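Calmodulin, putative (Entamoeba histolytica, PDB 4OCI) binds calcium through an EF-hand, probably acts as a calmodulin-like calcium signalling protein, and is implicated in the initiation of phagocytosis of human erythrocytes. Local coordinates at residues S11-L14 / F15-D18; M57-E60 / L61-S64. One frame throughout, in Å; residues are numbered along the deposited sequence.

Both contacts are local, and each lies at one end of a helix: interaction 1 where helix 9-15 runs out into the calcium loop, interaction 2 where helix 59-71 begins. Each is partly buried, and each carries a metal: calcium in the loop that follows helix 9-15, sodium on the outer surface of the first turn of helix 59-71. Two carboxylates of interaction 1 grip calcium; in interaction 2 a carbonyl, a carboxylate and two hydroxyls gather round sodium. The backbone bonding differs as well, being bifurcated and mostly weak in 11-18 but regular in 57-64. The two meet directly, for the F12 ring packs edge-to-face with Y59 and reaches CB of F62.

Interaction 1: residues S11-L14 / F15-D18; sequences SFLL and FDGD. With CA (calcium ion), chain B.
S11 receives the N-H of F15 on its carbonyl, with F15 N to S11 O at 3.1 Å, the one hydrogen bond between 11-14 and 15-18 that is not weak. The same oxygen lies at the edge of the F15 ring, near its plane, with S11 O only 3.2 Å from F15 CD1. One residue on, the carbonyl of F12 is shared: F15 N and D16 N both turn to it, each in a weak bond, bent to 122° at D16. L13 adds a further weak acceptor, its O lying 3.3 Å from D16 N. Mixed three- and four-residue spacings, most of them weak, illustrate how helical bonding gives way to a metal loop. L14 closes the segment with its side chain alongside that of F15, both pointing the same way; its CD2 branch meets the ring obliquely, 3.5 Å from F15 CD1.

Past the helix the chain serves calcium. CG of D16, anti to the backbone N (chi1 160°), carries OD1 to calcium at 2.0 Å, while OD2 accepts from the backbone N-H of G21. One oxygen ligates and the other is anchored, which fixes the carboxylate's rotation. D18 gives OD1 to the metal; D18 OD2 accepts a hydrogen bond from a water oxygen 2.9 Å away, and that water also ligates calcium. A second water, D20 and the carbonyl of Y22 bring the ligands to six. The sphere follows the EF-hand pattern, but E27 is not among the ligands as in the canonical loop; its OE2 accepts from G17 N.

Within this helix-loop-helix, F15 packs on S30, L31 and V34 of helix 25-34, whereas F12 and D16 touch L23 of the loop and helix 59-71 lies beyond F12.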
loop_
_atom_site.group_PDB
_atom_site.type_symbol
_atom_site.label_atom_id
_atom_site.label_comp_id
_atom_site.label_asym_id
_atom_site.label_seq_id
_atom_site.Cartn_x
_atom_site.Cartn_y
_atom_site.Cartn_z
ATOM N N SER A 11 -3.021 -15.455 16.531
ATOM C CA SER A 11 -2.674 -14.052 16.320
ATOM C C SER A 11 -3.392 -13.478 15.117
ATOM O O SER A 11 -3.869 -12.359 15.136
ATOM C CB SER A 11 -1.147 -13.928 16.117
ATOM O OG SER A 11 -0.507 -14.128 17.368
ATOM N N PHE A 12 -3.428 -14.213 14.022
ATOM C CA PHE A 12 -4.200 -13.789 12.896
ATOM C C PHE A 12 -5.644 -13.419 13.327
ATOM O O PHE A 12 -6.190 -12.348 12.948
ATOM C CB PHE A 12 -4.183 -14.971 11.839
ATOM C CG PHE A 12 -5.068 -14.727 10.641
ATOM C CD1 PHE A 12 -4.539 -14.210 9.451
ATOM C CD2 PHE A 12 -6.417 -15.058 10.681
ATOM C CE1 PHE A 12 -5.360 -13.975 8.331
ATOM C CE2 PHE A 12 -7.259 -14.848 9.588
ATOM C CZ PHE A 12 -6.712 -14.263 8.406
ATOM N N LEU A 13 -6.343 -14.345 13.987
ATOM C CA LEU A 13 -7.751 -14.169 14.341
ATOM C C LEU A 13 -7.897 -13.048 15.336
ATOM O O LEU A 13 -8.910 -12.297 15.370
ATOM C CB LEU A 13 -8.319 -15.490 14.941
ATOM C CG LEU A 13 -8.440 -16.623 13.885
ATOM C CD1 LEU A 13 -8.830 -17.981 14.561
ATOM C CD2 LEU A 13 -9.407 -16.195 12.859
ATOM N N LEU A 14 -6.870 -12.875 16.147
ATOM C CA LEU A 14 -6.880 -11.696 17.060
ATOM C C LEU A 14 -6.912 -10.363 16.267
ATOM O O LEU A 14 -7.646 -9.387 16.605
ATOM C CB LEU A 14 -5.660 -11.796 17.944
ATOM C CG LEU A 14 -5.276 -11.056 19.193
ATOM C CD1 LEU A 14 -4.207 -11.890 19.949
ATOM C CD2 LEU A 14 -4.635 -9.811 18.786
ATOM N N PHE A 15 -6.163 -10.313 15.175
ATOM C CA PHE A 15 -6.079 -9.059 14.415
ATOM C C PHE A 15 -7.197 -8.953 13.404
ATOM O O PHE A 15 -7.380 -7.918 12.768
ATOM C CB PHE A 15 -4.748 -8.969 13.732
ATOM C CG PHE A 15 -3.668 -8.452 14.640
ATOM C CD1 PHE A 15 -3.184 -9.228 15.672
ATOM C CD2 PHE A 15 -3.148 -7.154 14.455
ATOM C CE1 PHE A 15 -2.169 -8.729 16.532
ATOM C CE2 PHE A 15 -2.141 -6.645 15.316
ATOM C CZ PHE A 15 -1.667 -7.418 16.338
ATOM N N ASP A 16 -7.967 -10.032 13.221
ATOM C CA ASP A 16 -9.105 -9.974 12.315
ATOM C C ASP A 16 -10.245 -9.363 13.112
ATOM O O ASP A 16 -10.967 -10.058 13.833
ATOM C CB ASP A 16 -9.455 -11.385 11.817
ATOM C CG ASP A 16 -10.875 -11.506 11.266
ATOM O OD1 ASP A 16 -11.334 -10.572 10.588
ATOM O OD2 ASP A 16 -11.490 -12.579 11.420
ATOM N N GLY A 17 -10.464 -8.068 12.936
ATOM C CA GLY A 17 -11.298 -7.346 13.916
ATOM C C GLY A 17 -12.766 -7.626 13.791
ATOM O O GLY A 17 -13.507 -7.525 14.776
ATOM N N ASP A 18 -13.213 -8.039 12.615
ATOM C CA ASP A 18 -14.610 -8.253 12.448
ATOM C C ASP A 18 -15.036 -9.752 12.469
ATOM O O ASP A 18 -16.158 -10.071 12.115
ATOM C CB ASP A 18 -15.085 -7.546 11.189
ATOM C CG ASP A 18 -14.495 -8.177 9.916
ATOM O OD1 ASP A 18 -13.611 -9.042 10.000
ATOM O OD2 ASP A 18 -14.924 -7.822 8.814
HETATM CA CA CA B . -11.873 -9.547 8.933
HETATM O O HOH W 1 -12.647 -8.577 7.254
HETATM O O HOH W 2 -11.240 -7.659 9.556
#

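Interaction 2: residues M57-E60 / L61-S64; sequences MSYE and LFTS. With NA (sodium ion), chain C.
E60 and T63, one turn apart at the start of helix 59-71, meet round a sodium ion. From CB, 4.2 Å from the sodium, the E60 chain folds back on itself at chi2 (-70°), bringing its carboxylate round to the metal. E60 CD lies 4.0 Å from both the sodium and T63 OG1; at the tip OE1 binds sodium at 2.7 Å and lies 3.2 Å from T63 OG1. E60 O binds sodium too, at 2.5 Å, while still accepting the N-H of S64 in a nearly straight bond of 173°. T63 OG1 and S64 OG supply the remaining ligands from the protein.

The other branch of T63 does apolar work. CG2 stands over one face of the Y59 ring, 3.3 Å from Y59 CZ, a close CH-pi contact. On the buried flank M57, present here as selenomethionine, brings its SE to the edge of the F62 ring, 5.5 Å from the centroid, a Met-aromatic contact; F62 goes on to F28, L31 and V32 of helix 25-34. S58 is the N-cap, its OG accepting a weak but straight bond from L61 N.

Chemically, then, one helical turn combines a capped N-terminus with a sodium site built from its own oxygens. Their close approach is consistent with the shared ion, whose charge the carboxylate probably offsets in part.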
loop_
_atom_site.group_PDB
_atom_site.type_symbol
_atom_site.label_atom_id
_atom_site.label_comp_id
_atom_site.label_asym_id
_atom_site.label_seq_id
_atom_site.Cartn_x
_atom_site.Cartn_y
_atom_site.Cartn_z
HETATM N N MSE A 57 -7.553 -10.869 3.195
HETATM C CA MSE A 57 -6.507 -11.834 3.206
HETATM C C MSE A 57 -6.845 -12.995 4.161
HETATM O O MSE A 57 -7.083 -12.754 5.306
HETATM C CB MSE A 57 -5.190 -11.147 3.612
HETATM C CG MSE A 57 -4.049 -12.170 3.514
HETATM SE SE MSE A 57 -2.495 -11.335 4.161
HETATM C CE MSE A 57 -1.935 -10.897 2.283
ATOM N N SER A 58 -6.885 -14.224 3.673
ATOM C CA SER A 58 -7.258 -15.402 4.481
ATOM C C SER A 58 -6.039 -15.854 5.253
ATOM O O SER A 58 -4.936 -15.324 5.055
ATOM C CB SER A 58 -7.715 -16.532 3.530
ATOM O OG SER A 58 -6.549 -16.998 2.863
ATOM N N TYR A 59 -6.225 -16.739 6.239
ATOM C CA TYR A 59 -5.099 -17.229 7.014
ATOM C C TYR A 59 -4.025 -17.890 6.153
ATOM O O TYR A 59 -2.826 -17.755 6.408
ATOM C CB TYR A 59 -5.608 -18.266 8.055
ATOM C CG TYR A 59 -4.458 -18.814 8.815
ATOM C CD1 TYR A 59 -3.730 -17.994 9.703
ATOM C CD2 TYR A 59 -4.037 -20.100 8.578
ATOM C CE1 TYR A 59 -2.632 -18.452 10.351
ATOM C CE2 TYR A 59 -2.921 -20.605 9.247
ATOM C CZ TYR A 59 -2.234 -19.769 10.114
ATOM O OH TYR A 59 -1.154 -20.304 10.773
ATOM N N GLU A 60 -4.432 -18.725 5.187
ATOM C CA GLU A 60 -3.358 -19.385 4.413
ATOM C C GLU A 60 -2.586 -18.464 3.432
ATOM O O GLU A 60 -1.378 -18.640 3.303
ATOM C CB GLU A 60 -3.827 -20.685 3.709
ATOM C CG GLU A 60 -3.988 -21.868 4.734
ATOM C CD GLU A 60 -2.599 -22.432 5.327
ATOM O OE1 GLU A 60 -1.446 -22.149 4.778
ATOM O OE2 GLU A 60 -2.662 -23.178 6.359
ATOM N N LEU A 61 -3.241 -17.463 2.820
ATOM C CA LEU A 61 -2.515 -16.443 2.042
ATOM C C LEU A 61 -1.558 -15.692 2.991
ATOM O O LEU A 61 -0.458 -15.358 2.601
ATOM C CB LEU A 61 -3.504 -15.428 1.445
ATOM C CG LEU A 61 -4.258 -16.028 0.227
ATOM C CD1 LEU A 61 -5.581 -15.272 -0.229
ATOM C CD2 LEU A 61 -3.214 -16.159 -0.919
ATOM N N PHE A 62 -2.019 -15.376 4.209
ATOM C CA PHE A 62 -1.205 -14.705 5.247
ATOM C C PHE A 62 0.065 -15.435 5.618
ATOM O O PHE A 62 1.141 -14.838 5.649
ATOM C CB PHE A 62 -2.022 -14.459 6.548
ATOM C CG PHE A 62 -1.148 -13.948 7.671
ATOM C CD1 PHE A 62 -0.697 -12.624 7.664
ATOM C CD2 PHE A 62 -0.680 -14.816 8.647
ATOM C CE1 PHE A 62 0.180 -12.152 8.645
ATOM C CE2 PHE A 62 0.185 -14.355 9.653
ATOM C CZ PHE A 62 0.624 -13.036 9.620
ATOM N N THR A 63 -0.024 -16.729 5.931
ATOM C CA THR A 63 1.187 -17.473 6.258
ATOM C C THR A 63 2.163 -17.570 5.081
ATOM O O THR A 63 3.364 -17.427 5.296
ATOM C CB THR A 63 0.946 -18.900 6.770
ATOM O OG1 THR A 63 0.305 -19.678 5.740
ATOM C CG2 THR A 63 0.092 -18.904 7.958
ATOM N N SER A 64 1.670 -17.762 3.863
ATOM C CA SER A 64 2.560 -17.651 2.671
ATOM C C SER A 64 3.219 -16.306 2.539
ATOM O O SER A 64 4.439 -16.257 2.421
ATOM C CB SER A 64 1.798 -17.971 1.406
ATOM O OG SER A 64 1.254 -19.286 1.588
HETATM NA NA NA C . 0.363 -20.485 3.578
#